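Local coordinates for processed glycerol phosphate lipoteichoic acid synthase 2 (Bacillus subtilis, PDB 2W8D), which has a sulfatase-type domain of the alkaline phosphatase clan, built round a central mixed beta sheet, and carries a bound magnesium ion, at residues S44-Y49 / E55-L60; F76-Q81 / S94-A99; D258-S263 / Q286-P291; N265-M270 / D277-Y282. All coordinates share one frame; numbering follows the deposited sequence.

In the fold
Following the chain, contact 1 closes first: the loop after strand 33-39 meets the start of helix 58-65 across the small hairpin 50-51/54-55. Contact 2 joins the loops on the two sides of helix 86-93, one after strand 70-76 and one leading to helix 103-106. Contact 3 closes a longer excursion between strands 251-257 and 292-296 of the main sheet, and contact 4, which packs the start of helix 267-273 against the approach to helix 281-286, is nested inside it. None of the contacts cross. Contact 3 touches all the others: Arg289 meets Ser44, Gln288 meets His77, and Ile262 meets Met270.

Contact 1 of 4, residues S44-Y49 / E55-L60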
loop_
_atom_site.group_PDB
_atom_site.type_symbol
_atom_site.label_atom_id
_atom_site.label_comp_id
_atom_site.label_asym_id
_atom_site.label_seq_id
_atom_site.Cartn_x
_atom_site.Cartn_y
_atom_site.Cartn_z
ATOM N N SER A 44 8.096 0.037 -8.846
ATOM C CA SER A 44 7.624 -0.588 -10.064
ATOM C C SER A 44 8.710 -0.773 -11.125
ATOM O O SER A 44 8.580 -1.662 -11.943
ATOM C CB SER A 44 6.454 0.215 -10.663
ATOM O OG SER A 44 5.262 0.110 -9.870
ATOM N N PHE A 45 9.761 0.048 -11.138
ATOM C CA PHE A 45 10.810 -0.149 -12.153
ATOM C C PHE A 45 11.459 -1.535 -12.103
ATOM O O PHE A 45 11.963 -2.007 -13.117
ATOM C CB PHE A 45 11.883 0.956 -12.150
ATOM C CG PHE A 45 12.922 0.799 -11.078
ATOM C CD1 PHE A 45 14.065 0.067 -11.310
ATOM C CD2 PHE A 45 12.759 1.397 -9.840
ATOM C CE1 PHE A 45 15.027 -0.086 -10.288
ATOM C CE2 PHE A 45 13.709 1.274 -8.853
ATOM C CZ PHE A 45 14.833 0.508 -9.065
ATOM N N ILE A 46 11.459 -2.147 -10.925
ATOM C CA ILE A 46 11.950 -3.497 -10.708
ATOM C C ILE A 46 11.195 -4.585 -11.479
ATOM O O ILE A 46 11.782 -5.614 -11.833
ATOM C CB ILE A 46 11.934 -3.849 -9.202
ATOM C CG1 ILE A 46 13.186 -3.250 -8.567
ATOM C CG2 ILE A 46 12.072 -5.273 -8.992
ATOM C CD1 ILE A 46 14.495 -3.630 -9.341
ATOM N N ILE A 47 9.905 -4.357 -11.720
ATOM C CA ILE A 47 9.071 -5.302 -12.450
ATOM C C ILE A 47 9.580 -5.403 -13.884
ATOM O O ILE A 47 9.719 -4.390 -14.587
ATOM C CB ILE A 47 7.580 -4.903 -12.386
ATOM C CG1 ILE A 47 7.067 -4.903 -10.944
ATOM C CG2 ILE A 47 6.728 -5.856 -13.195
ATOM C CD1 ILE A 47 7.355 -6.183 -10.136
ATOM N N ASP A 48 9.944 -6.611 -14.270
ATOM C CA ASP A 48 10.496 -6.935 -15.592
ATOM C C ASP A 48 11.915 -6.537 -15.794
ATOM O O ASP A 48 12.441 -6.736 -16.876
ATOM C CB ASP A 48 9.614 -6.437 -16.747
ATOM C CG ASP A 48 8.332 -7.249 -16.865
ATOM O OD1 ASP A 48 8.320 -8.406 -16.395
ATOM O OD2 ASP A 48 7.327 -6.743 -17.387
ATOM N N TYR A 49 12.540 -5.972 -14.762
ATOM C CA TYR A 49 13.943 -5.606 -14.844
ATOM C C TYR A 49 14.818 -6.865 -14.822
ATOM O O TYR A 49 14.498 -7.860 -14.149
ATOM C CB TYR A 49 14.327 -4.722 -13.678
ATOM C CG TYR A 49 15.498 -3.837 -14.002
ATOM C CD1 TYR A 49 15.306 -2.592 -14.610
ATOM C CD2 TYR A 49 16.795 -4.256 -13.753
ATOM C CE1 TYR A 49 16.388 -1.779 -14.951
ATOM C CE2 TYR A 49 17.890 -3.454 -14.097
ATOM C CZ TYR A 49 17.672 -2.222 -14.681
ATOM O OH TYR A 49 18.736 -1.440 -15.011
ATOM N N GLU A 55 16.105 -12.316 -14.364
ATOM C CA GLU A 55 15.061 -11.474 -13.810
ATOM C C GLU A 55 15.271 -11.262 -12.324
ATOM O O GLU A 55 15.715 -12.157 -11.611
ATOM C CB GLU A 55 13.709 -12.096 -14.069
ATOM C CG GLU A 55 13.361 -12.215 -15.548
ATOM C CD GLU A 55 12.171 -13.113 -15.781
ATOM O OE1 GLU A 55 11.110 -12.868 -15.166
ATOM O OE2 GLU A 55 12.302 -14.076 -16.576
ATOM N N VAL A 56 14.953 -10.058 -11.861
ATOM C CA VAL A 56 15.146 -9.687 -10.481
ATOM C C VAL A 56 13.947 -10.180 -9.702
ATOM O O VAL A 56 14.100 -10.768 -8.634
ATOM C CB VAL A 56 15.289 -8.144 -10.296
ATOM C CG1 VAL A 56 15.351 -7.800 -8.794
ATOM C CG2 VAL A 56 16.517 -7.612 -11.028
ATOM N N THR A 57 12.742 -9.936 -10.207
ATOM C CA THR A 57 11.543 -10.412 -9.480
ATOM C C THR A 57 10.669 -11.434 -10.287
ATOM O O THR A 57 9.515 -11.137 -10.634
ATOM C CB THR A 57 10.718 -9.224 -8.942
ATOM O OG1 THR A 57 10.354 -8.363 -10.024
ATOM C CG2 THR A 57 11.542 -8.395 -7.944
ATOM N N PRO A 58 11.227 -12.633 -10.602
ATOM C CA PRO A 58 10.505 -13.540 -11.514
ATOM C C PRO A 58 9.094 -13.965 -11.064
ATOM O O PRO A 58 8.217 -14.167 -11.921
ATOM C CB PRO A 58 11.429 -14.793 -11.611
ATOM C CG PRO A 58 12.280 -14.759 -10.356
ATOM C CD PRO A 58 12.519 -13.212 -10.190
ATOM N N PHE A 59 8.853 -14.122 -9.762
ATOM C CA PHE A 59 7.479 -14.459 -9.354
ATOM C C PHE A 59 6.494 -13.319 -9.601
ATOM O O PHE A 59 5.398 -13.532 -10.137
ATOM C CB PHE A 59 7.378 -14.914 -7.894
ATOM C CG PHE A 59 6.083 -15.599 -7.580
ATOM C CD1 PHE A 59 5.812 -16.874 -8.113
ATOM C CD2 PHE A 59 5.116 -14.957 -6.800
ATOM C CE1 PHE A 59 4.605 -17.560 -7.820
ATOM C CE2 PHE A 59 3.907 -15.590 -6.507
ATOM C CZ PHE A 59 3.644 -16.927 -7.010
ATOM N N LEU A 60 6.908 -12.115 -9.221
ATOM C CA LEU A 60 6.064 -10.929 -9.332
ATOM C C LEU A 60 5.814 -10.657 -10.801
ATOM O O LEU A 60 4.688 -10.337 -11.182
ATOM C CB LEU A 60 6.684 -9.731 -8.597
ATOM C CG LEU A 60 6.725 -9.927 -7.054
ATOM C CD1 LEU A 60 7.374 -8.737 -6.285
ATOM C CD2 LEU A 60 5.371 -10.261 -6.408
HETATM O O HOH W 1 12.243 -8.410 -12.602
#
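Ile46 and Thr57 make the closest apolar approach between 44-49 and 55-60. Their side chains cross at about a right angle, and Ile46 CG2 presses on Thr57 CG2 at 3.3 Å, a tight fit between two methyls. In Ile46 a chi1 of -81° sets CG1 beside the backbone N and leaves CG2 opposite that N, and the same CG2 lies 4.1 Å from Val56 CG1. Further along, the end of the Ile47 side chain swings in, and Ile47 CD1 rests 3.9 Å from Leu60 CB on the first turn of the helix. The Tyr49 ring offers an edge, not a face, to Val56 CG2, while its hydroxyl bonds to Val273 O.

The direct polar link is a backbone one: Val56 N donates to Tyr49 O over 3.2 Å, with an N-H...O angle of 159°. Beside it a water ties three backbone groups together. It gives its hydrogens to Ile46 O and, at 2.8 Å, to Tyr49 O, and accepts from Thr57 N at 2.9 Å. Tyr49 O is thus gripped twice, by a peptide N-H and by the water.

Helix 219-244 backs the same place, with Tyr224 and Phe225 against Ile46. A type II turn from Ile46 to Tyr49 leads into the short antiparallel hairpin 50-51/54-55, whose return strand passes through Val56 and the N-cap residue Thr57 into helix 58-65.

Contact 2 of 4, residues F76-Q81 / S94-A99; sequences FHQTGQ and SLYPLA
The amide end of Gln78 comes up to the Tyr96 ring at its edge, near the ring plane, with the amide and ring planes turned 66° apart. NE2 does most of the touching: Gln78 NE2 lies 3.5 Å from Tyr96 CE1 and 3.2 Å from Tyr96 OH. The second pair is only a weak hydrogen bond, because the N-H is bent away from the oxygen, at 127°. Gln78 gets there by an extended chain beyond CG (chi2 172°), which carries the amide outward to the phenol end of the ring. Stronger partners hold both groups in place: NE2 donates to Pro345 O, OE1 accepts from Val311 N, and Tyr96 OH pairs with Glu388 OE2 of helix 380-397.

In the fold, these two loops flank helix 86-93, the one that follows phosphothreonine Thr84, a ligand of the magnesium ion in this sulfatase-type domain. Pro97 turns its ring toward 76-81 and sets CG 4.0 Å from Gln78 O, against the peptide backbone and not a side chain.

Within 76-81, His77 and Thr79 are locked to each other, His77 ND1 and Thr79 OG1 being hydrogen-bonded at 3.0 Å. At the Gly80-Ala99 end, where the backbones run closer, a water bridges them, accepting from Gln81 N at 3.0 Å and donating to Leu98 O at 2.6 Å.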
loop_
_atom_site.group_PDB
_atom_site.type_symbol
_atom_site.label_atom_id
_atom_site.label_comp_id
_atom_site.label_asym_id
_atom_site.label_seq_id
_atom_site.Cartn_x
_atom_site.Cartn_y
_atom_site.Cartn_z
ATOM N N PHE A 76 0.744 4.797 -7.522
ATOM C CA PHE A 76 1.741 5.596 -6.861
ATOM C C PHE A 76 1.610 5.526 -5.334
ATOM O O PHE A 76 0.500 5.611 -4.790
ATOM C CB PHE A 76 1.619 7.064 -7.342
ATOM C CG PHE A 76 1.939 7.247 -8.816
ATOM C CD1 PHE A 76 3.193 7.729 -9.220
ATOM C CD2 PHE A 76 0.989 6.933 -9.803
ATOM C CE1 PHE A 76 3.505 7.879 -10.589
ATOM C CE2 PHE A 76 1.292 7.086 -11.168
ATOM C CZ PHE A 76 2.550 7.558 -11.554
ATOM N N HIS A 77 2.739 5.450 -4.631
ATOM C CA HIS A 77 2.677 5.655 -3.167
ATOM C C HIS A 77 2.368 7.139 -2.855
ATOM O O HIS A 77 2.737 8.029 -3.606
ATOM C CB HIS A 77 3.958 5.191 -2.473
ATOM C CG HIS A 77 5.085 6.168 -2.584
ATOM N ND1 HIS A 77 5.287 7.176 -1.657
ATOM C CD2 HIS A 77 6.061 6.305 -3.516
ATOM C CE1 HIS A 77 6.339 7.890 -2.014
ATOM N NE2 HIS A 77 6.817 7.394 -3.147
ATOM N N GLN A 78 1.682 7.400 -1.751
ATOM C CA GLN A 78 1.350 8.777 -1.403
ATOM C C GLN A 78 1.858 9.126 -0.011
ATOM O O GLN A 78 1.310 10.022 0.636
ATOM C CB GLN A 78 -0.170 8.996 -1.514
ATOM C CG GLN A 78 -0.734 8.729 -2.934
ATOM C CD GLN A 78 -2.230 8.768 -2.965
ATOM O OE1 GLN A 78 -2.895 7.917 -2.351
ATOM N NE2 GLN A 78 -2.790 9.770 -3.648
ATOM N N THR A 79 2.910 8.437 0.426
ATOM C CA THR A 79 3.443 8.557 1.763
ATOM C C THR A 79 4.265 9.809 1.981
ATOM O O THR A 79 4.749 10.444 1.017
ATOM C CB THR A 79 4.328 7.324 2.168
ATOM O OG1 THR A 79 5.495 7.285 1.355
ATOM C CG2 THR A 79 3.551 5.977 2.051
ATOM N N GLY A 80 4.391 10.171 3.260
ATOM C CA GLY A 80 5.273 11.254 3.706
ATOM C C GLY A 80 6.264 10.671 4.720
ATOM O O GLY A 80 6.804 9.536 4.544
ATOM N N GLN A 81 6.473 11.374 5.813
ATOM C CA GLN A 81 7.501 10.900 6.760
ATOM C C GLN A 81 7.210 9.638 7.591
ATOM O O GLN A 81 8.116 9.076 8.189
ATOM C CB GLN A 81 7.992 12.031 7.627
ATOM C CG GLN A 81 8.491 13.229 6.761
ATOM C CD GLN A 81 8.969 14.401 7.618
ATOM O OE1 GLN A 81 8.275 14.861 8.527
ATOM N NE2 GLN A 81 10.173 14.863 7.332
ATOM N N SER A 94 -8.295 5.123 3.861
ATOM C CA SER A 94 -8.513 5.948 2.667
ATOM C C SER A 94 -8.504 7.423 3.058
ATOM O O SER A 94 -9.349 8.224 2.653
ATOM C CB SER A 94 -9.790 5.535 1.924
ATOM O OG SER A 94 -9.808 6.090 0.625
ATOM N N LEU A 95 -7.546 7.745 3.909
ATOM C CA LEU A 95 -7.270 9.104 4.337
ATOM C C LEU A 95 -5.769 9.337 4.287
ATOM O O LEU A 95 -4.977 8.460 4.608
ATOM C CB LEU A 95 -7.778 9.352 5.753
ATOM C CG LEU A 95 -9.275 9.343 6.038
ATOM C CD1 LEU A 95 -9.476 9.471 7.562
ATOM C CD2 LEU A 95 -9.957 10.477 5.247
ATOM N N TYR A 96 -5.381 10.530 3.871
ATOM C CA TYR A 96 -3.970 10.884 3.774
ATOM C C TYR A 96 -3.287 10.992 5.147
ATOM O O TYR A 96 -3.897 11.403 6.138
ATOM C CB TYR A 96 -3.805 12.201 2.998
ATOM C CG TYR A 96 -4.148 12.034 1.560
ATOM C CD1 TYR A 96 -3.167 11.669 0.632
ATOM C CD2 TYR A 96 -5.455 12.200 1.122
ATOM C CE1 TYR A 96 -3.491 11.482 -0.716
ATOM C CE2 TYR A 96 -5.792 12.008 -0.187
ATOM C CZ TYR A 96 -4.825 11.665 -1.112
ATOM O OH TYR A 96 -5.184 11.488 -2.427
ATOM N N PRO A 97 -2.003 10.616 5.194
ATOM C CA PRO A 97 -1.163 10.757 6.378
ATOM C C PRO A 97 -0.834 12.230 6.599
ATOM O O PRO A 97 -1.299 13.091 5.846
ATOM C CB PRO A 97 0.103 10.012 5.969
ATOM C CG PRO A 97 0.179 10.276 4.478
ATOM C CD PRO A 97 -1.244 10.125 4.024
ATOM N N LEU A 98 -0.060 12.533 7.631
ATOM C CA LEU A 98 0.258 13.951 7.917
ATOM C C LEU A 98 1.277 14.491 6.900
ATOM O O LEU A 98 2.088 13.731 6.379
ATOM C CB LEU A 98 0.807 14.107 9.336
ATOM C CG LEU A 98 -0.040 13.703 10.547
ATOM C CD1 LEU A 98 0.774 13.834 11.813
ATOM C CD2 LEU A 98 -1.202 14.669 10.641
ATOM N N ALA A 99 1.213 15.782 6.629
ATOM C CA ALA A 99 2.171 16.455 5.789
ATOM C C ALA A 99 3.597 16.448 6.362
ATOM O O ALA A 99 4.546 16.432 5.571
ATOM C CB ALA A 99 1.717 17.939 5.483
HETATM O O HOH W 2 4.608 13.492 6.844
#

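Contact 3 of 4, residues D258-S263 / Q286-P291; sequences DHYGIS and QLQRVP. With MG (magnesium ion), chain C.
Tyr260 and Gln288 meet side by side, pointing the same way, beside the metal site of this alkaline phosphatase-clan domain, occupied here by a magnesium ion. Segment 258-263 follows strand 251-257 of the main sheet, and its first two residues bind the metal, Asp258 OD2 at 2.1 Å and His259 NE2 at 2.2 Å from the magnesium ion; Glu40 and the phosphorylated Thr84 are ligands too.

The tight part lies just behind these ligands. Gln288 is bent at chi2 (-48°), which folds its amide back so that Gln288 OE1 sits 3.2 Å from Tyr260 CD2. The oxygen approaches the ring obliquely, with the amide plane 68° from that of the ring, and its hydrogen-bond partner is His77 NE2. Val290 points at 258-263, and its CG1 packs 4.1 Å from His259 C, on the backbone of a metal ligand. The histidine itself is fixed in rotation by its other nitrogen: His259 ND1 donates to Tyr260 O at 2.8 Å, from above the carbonyl plane.

Away from the metal the segments draw apart and water takes over. One molecule donates to Ile262 O at 2.8 Å and accepts from Gln288 NE2 at 3.1 Å. The far end of Tyr260 leaves the contact, its hydroxyl bonding Lys83 NZ. Partly exposed Arg289 turns from 258-263 altogether and closes on its own type I turn, where Arg289 NH1 donates to Gln286 OE1 over 2.8 Å in a nearly straight bond of 170°.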
loop_
_atom_site.group_PDB
_atom_site.type_symbol
_atom_site.label_atom_id
_atom_site.label_comp_id
_atom_site.label_asym_id
_atom_site.label_seq_id
_atom_site.Cartn_x
_atom_site.Cartn_y
_atom_site.Cartn_z
ATOM N N ASP A 258 5.433 -0.332 -0.494
ATOM C CA ASP A 258 4.955 0.719 0.451
ATOM C C ASP A 258 5.403 2.158 0.084
ATOM O O ASP A 258 4.646 3.117 0.267
ATOM C CB ASP A 258 5.236 0.345 1.919
ATOM C CG ASP A 258 6.718 0.160 2.218
ATOM O OD1 ASP A 258 7.536 0.026 1.271
ATOM O OD2 ASP A 258 7.080 0.189 3.417
ATOM N N HIS A 259 6.604 2.306 -0.490
ATOM C CA HIS A 259 7.103 3.638 -0.881
ATOM C C HIS A 259 8.404 3.415 -1.587
ATOM O O HIS A 259 8.814 2.260 -1.705
ATOM C CB HIS A 259 7.357 4.484 0.383
ATOM C CG HIS A 259 8.133 3.732 1.413
ATOM N ND1 HIS A 259 9.506 3.541 1.325
ATOM C CD2 HIS A 259 7.715 3.032 2.495
ATOM C CE1 HIS A 259 9.903 2.805 2.347
ATOM N NE2 HIS A 259 8.835 2.470 3.065
ATOM N N TYR A 260 9.104 4.482 -2.004
ATOM C CA TYR A 260 10.357 4.247 -2.739
ATOM C C TYR A 260 11.409 3.677 -1.829
ATOM O O TYR A 260 11.418 3.974 -0.658
ATOM C CB TYR A 260 10.909 5.522 -3.411
ATOM C CG TYR A 260 11.283 6.589 -2.406
ATOM C CD1 TYR A 260 12.565 6.654 -1.908
ATOM C CD2 TYR A 260 10.326 7.486 -1.902
ATOM C CE1 TYR A 260 12.941 7.636 -0.972
ATOM C CE2 TYR A 260 10.676 8.479 -0.935
ATOM C CZ TYR A 260 12.004 8.525 -0.497
ATOM O OH TYR A 260 12.427 9.418 0.415
ATOM N N GLY A 261 12.325 2.893 -2.379
ATOM C CA GLY A 261 13.491 2.477 -1.631
ATOM C C GLY A 261 14.722 3.312 -1.972
ATOM O O GLY A 261 15.617 3.490 -1.131
ATOM N N ILE A 262 14.781 3.804 -3.210
ATOM C CA ILE A 262 15.946 4.540 -3.688
ATOM C C ILE A 262 15.639 6.046 -3.823
ATOM O O ILE A 262 14.948 6.461 -4.767
ATOM C CB ILE A 262 16.414 4.002 -5.065
ATOM C CG1 ILE A 262 16.512 2.461 -5.077
ATOM C CG2 ILE A 262 17.750 4.660 -5.454
ATOM C CD1 ILE A 262 17.527 1.919 -4.063
ATOM N N SER A 263 16.193 6.859 -2.925
ATOM C CA SER A 263 16.010 8.315 -2.995
ATOM C C SER A 263 16.867 9.010 -4.074
ATOM O O SER A 263 17.634 8.365 -4.811
ATOM C CB SER A 263 16.258 8.933 -1.632
ATOM O OG SER A 263 17.630 8.946 -1.331
ATOM N N GLN A 286 8.269 9.879 -11.942
ATOM C CA GLN A 286 7.911 8.622 -12.589
ATOM C C GLN A 286 8.349 7.422 -11.773
ATOM O O GLN A 286 7.693 6.392 -11.831
ATOM C CB GLN A 286 8.456 8.521 -14.049
ATOM C CG GLN A 286 8.089 9.717 -14.936
ATOM C CD GLN A 286 6.626 10.121 -14.778
ATOM O OE1 GLN A 286 5.745 9.296 -14.936
ATOM N NE2 GLN A 286 6.369 11.388 -14.457
ATOM N N LEU A 287 9.440 7.564 -11.013
ATOM C CA LEU A 287 9.976 6.454 -10.209
ATOM C C LEU A 287 9.212 6.205 -8.888
ATOM O O LEU A 287 9.599 5.342 -8.106
ATOM C CB LEU A 287 11.474 6.662 -9.924
ATOM C CG LEU A 287 12.332 6.373 -11.173
ATOM C CD1 LEU A 287 13.692 7.080 -11.100
ATOM C CD2 LEU A 287 12.453 4.847 -11.419
ATOM N N GLN A 288 8.179 7.006 -8.626
ATOM C CA GLN A 288 7.350 6.825 -7.442
ATOM C C GLN A 288 6.233 5.819 -7.715
ATOM O O GLN A 288 5.431 5.563 -6.835
ATOM C CB GLN A 288 6.783 8.165 -6.944
ATOM C CG GLN A 288 7.873 9.251 -6.638
ATOM C CD GLN A 288 9.034 8.741 -5.792
ATOM O OE1 GLN A 288 8.837 8.333 -4.638
ATOM N NE2 GLN A 288 10.247 8.743 -6.357
ATOM N N ARG A 289 6.172 5.257 -8.940
ATOM C CA ARG A 289 5.315 4.103 -9.166
ATOM C C ARG A 289 5.774 2.959 -8.229
ATOM O O ARG A 289 6.970 2.633 -8.172
ATOM C CB ARG A 289 5.359 3.657 -10.636
ATOM C CG ARG A 289 4.452 4.458 -11.585
ATOM C CD ARG A 289 4.723 4.098 -13.041
ATOM N NE ARG A 289 3.928 4.931 -13.953
ATOM C CZ ARG A 289 4.261 6.165 -14.359
ATOM N NH1 ARG A 289 5.382 6.738 -13.946
ATOM N NH2 ARG A 289 3.472 6.833 -15.185
ATOM N N VAL A 290 4.827 2.408 -7.475
ATOM C CA VAL A 290 5.002 1.139 -6.758
ATOM C C VAL A 290 3.993 0.088 -7.266
ATOM O O VAL A 290 2.865 0.425 -7.652
ATOM C CB VAL A 290 4.903 1.286 -5.213
ATOM C CG1 VAL A 290 5.954 2.316 -4.694
ATOM C CG2 VAL A 290 3.523 1.722 -4.808
ATOM N N PRO A 291 4.407 -1.186 -7.284
ATOM C CA PRO A 291 3.495 -2.186 -7.832
ATOM C C PRO A 291 2.316 -2.436 -6.901
ATOM O O PRO A 291 2.443 -2.243 -5.690
ATOM C CB PRO A 291 4.356 -3.446 -7.982
ATOM C CG PRO A 291 5.529 -3.253 -7.056
ATOM C CD PRO A 291 5.666 -1.749 -6.771
HETATM MG MG MG C . 8.935 0.650 4.344
HETATM O O HOH W 3 13.062 8.483 -5.151
#

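Contact 4 of 4, residues N265-M270 / D277-Y282; sequences NHNKAM and DEITDY
Ile279 packs on Asn267 and Met270 at the joint between two short helices, 267-273 and 281-286, in the excursion between strands 251-257 and 292-296. Segment 277-282 comes in from its exposed end, Asp277 and Glu278, and contact begins at the backbone of Ile279. Ile279 N donates to a water at 3.0 Å, which passes a weak, long bond on to Asn267 O.

The side chain of Ile279 then points at the helix, with CG2 anti to its backbone N and CG1 on the other branch (chi1 -69°). Ile279 CG2 lies against the amide of Asn267, 3.3 Å from Asn267 OD1, while Asn267 ND2 is weakly bonded to Glu264. The CG1-CD1 branch runs past Asn267 O, 3.6 Å from Ile279 CG1, to Met270, where Ile279 CG1 rests 4.0 Å from Met270 CB and Ile279 CD1 lies as far from Met270 O. Met270, a selenomethionine, bends its own end away, toward Phe45 and Ile262.

At Thr280 the chain turns into the second helix. Its side chain caps a backbone N just past the segment, and Thr280 N in turn donates to Asp283 OD2, consistent with a capping box. Two residues on, Tyr282 OH hydrogen-bonds to Thr366 O.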
loop_
_atom_site.group_PDB
_atom_site.type_symbol
_atom_site.label_atom_id
_atom_site.label_comp_id
_atom_site.label_asym_id
_atom_site.label_seq_id
_atom_site.Cartn_x
_atom_site.Cartn_y
_atom_site.Cartn_z
ATOM N N ASN A 265 19.426 10.873 -3.529
ATOM C CA ASN A 265 20.858 10.767 -3.186
ATOM C C ASN A 265 21.630 9.785 -4.091
ATOM O O ASN A 265 22.883 9.826 -4.154
ATOM C CB ASN A 265 21.071 10.344 -1.714
ATOM C CG ASN A 265 20.465 11.323 -0.694
ATOM O OD1 ASN A 265 19.995 10.899 0.358
ATOM N ND2 ASN A 265 20.493 12.612 -0.990
ATOM N N HIS A 266 20.890 8.926 -4.783
ATOM C CA HIS A 266 21.462 7.896 -5.664
ATOM C C HIS A 266 21.123 8.125 -7.134
ATOM O O HIS A 266 21.113 7.189 -7.927
ATOM C CB HIS A 266 20.947 6.512 -5.230
ATOM C CG HIS A 266 21.055 6.297 -3.758
ATOM N ND1 HIS A 266 22.260 6.040 -3.134
ATOM C CD2 HIS A 266 20.140 6.423 -2.774
ATOM C CE1 HIS A 266 22.060 5.947 -1.830
ATOM N NE2 HIS A 266 20.785 6.186 -1.588
ATOM N N ASN A 267 20.841 9.366 -7.497
ATOM C CA ASN A 267 20.503 9.708 -8.874
ATOM C C ASN A 267 21.584 9.330 -9.865
ATOM O O ASN A 267 21.271 8.937 -10.977
ATOM C CB ASN A 267 20.220 11.214 -9.009
ATOM C CG ASN A 267 18.756 11.577 -8.734
ATOM O OD1 ASN A 267 17.908 10.719 -8.529
ATOM N ND2 ASN A 267 18.468 12.865 -8.727
ATOM N N LYS A 268 22.850 9.475 -9.492
ATOM C CA LYS A 268 23.927 9.143 -10.416
ATOM C C LYS A 268 23.832 7.678 -10.829
ATOM O O LYS A 268 23.918 7.382 -11.993
ATOM C CB LYS A 268 25.305 9.436 -9.834
ATOM C CG LYS A 268 26.419 9.309 -10.880
ATOM C CD LYS A 268 27.810 9.232 -10.262
ATOM C CE LYS A 268 28.688 10.235 -10.970
ATOM N NZ LYS A 268 30.121 9.810 -11.106
ATOM N N ALA A 269 23.598 6.772 -9.880
ATOM C CA ALA A 269 23.534 5.349 -10.211
ATOM C C ALA A 269 22.197 4.978 -10.878
ATOM O O ALA A 269 22.158 4.128 -11.785
ATOM C CB ALA A 269 23.792 4.480 -8.968
HETATM N N MSE A 270 21.116 5.621 -10.444
HETATM C CA MSE A 270 19.798 5.340 -10.993
HETATM C C MSE A 270 19.680 5.706 -12.459
HETATM O O MSE A 270 18.917 5.085 -13.168
HETATM C CB MSE A 270 18.684 6.032 -10.201
HETATM C CG MSE A 270 18.367 5.333 -8.950
HETATM SE SE MSE A 270 17.665 3.496 -9.288
HETATM C CE MSE A 270 15.990 3.971 -10.154
ATOM N N ASP A 277 21.037 9.634 -19.255
ATOM C CA ASP A 277 22.152 10.503 -18.928
ATOM C C ASP A 277 22.046 11.060 -17.496
ATOM O O ASP A 277 23.035 11.109 -16.752
ATOM C CB ASP A 277 22.265 11.615 -19.960
ATOM C CG ASP A 277 23.021 11.178 -21.214
ATOM O OD1 ASP A 277 23.946 10.329 -21.110
ATOM O OD2 ASP A 277 22.706 11.709 -22.317
ATOM N N GLU A 278 20.845 11.460 -17.101
ATOM C CA GLU A 278 20.636 11.972 -15.771
ATOM C C GLU A 278 19.213 11.653 -15.350
ATOM O O GLU A 278 18.372 11.356 -16.175
ATOM C CB GLU A 278 20.942 13.489 -15.713
ATOM C CG GLU A 278 19.752 14.382 -16.012
ATOM C CD GLU A 278 20.115 15.701 -16.672
ATOM O OE1 GLU A 278 20.769 16.550 -16.000
ATOM O OE2 GLU A 278 19.729 15.885 -17.868
ATOM N N ILE A 279 18.972 11.673 -14.047
ATOM C CA ILE A 279 17.632 11.579 -13.480
ATOM C C ILE A 279 17.161 13.001 -13.224
ATOM O O ILE A 279 17.713 13.670 -12.363
ATOM C CB ILE A 279 17.638 10.782 -12.132
ATOM C CG1 ILE A 279 17.944 9.290 -12.350
ATOM C CG2 ILE A 279 16.305 10.944 -11.355
ATOM C CD1 ILE A 279 17.084 8.597 -13.388
ATOM N N THR A 280 16.156 13.466 -13.958
ATOM C CA THR A 280 15.537 14.784 -13.672
ATOM C C THR A 280 14.439 14.716 -12.574
ATOM O O THR A 280 14.075 13.628 -12.110
ATOM C CB THR A 280 14.932 15.377 -14.960
ATOM O OG1 THR A 280 13.949 14.471 -15.484
ATOM C CG2 THR A 280 16.019 15.640 -16.036
ATOM N N ASP A 281 13.885 15.859 -12.176
ATOM C CA ASP A 281 12.714 15.910 -11.260
ATOM C C ASP A 281 11.560 15.108 -11.819
ATOM O O ASP A 281 10.888 14.391 -11.096
ATOM C CB ASP A 281 12.185 17.350 -11.114
ATOM C CG ASP A 281 13.008 18.226 -10.168
ATOM O OD1 ASP A 281 13.799 17.713 -9.348
ATOM O OD2 ASP A 281 12.841 19.469 -10.269
ATOM N N TYR A 282 11.316 15.285 -13.112
ATOM C CA TYR A 282 10.306 14.556 -13.845
ATOM C C TYR A 282 10.554 13.032 -13.746
ATOM O O TYR A 282 9.628 12.299 -13.455
ATOM C CB TYR A 282 10.221 15.049 -15.323
ATOM C CG TYR A 282 9.480 14.067 -16.201
ATOM C CD1 TYR A 282 8.084 14.088 -16.270
ATOM C CD2 TYR A 282 10.165 13.063 -16.898
ATOM C CE1 TYR A 282 7.392 13.170 -17.007
ATOM C CE2 TYR A 282 9.474 12.095 -17.665
ATOM C CZ TYR A 282 8.086 12.157 -17.707
ATOM O OH TYR A 282 7.353 11.242 -18.439
HETATM O O HOH W 4 21.381 12.042 -12.264
#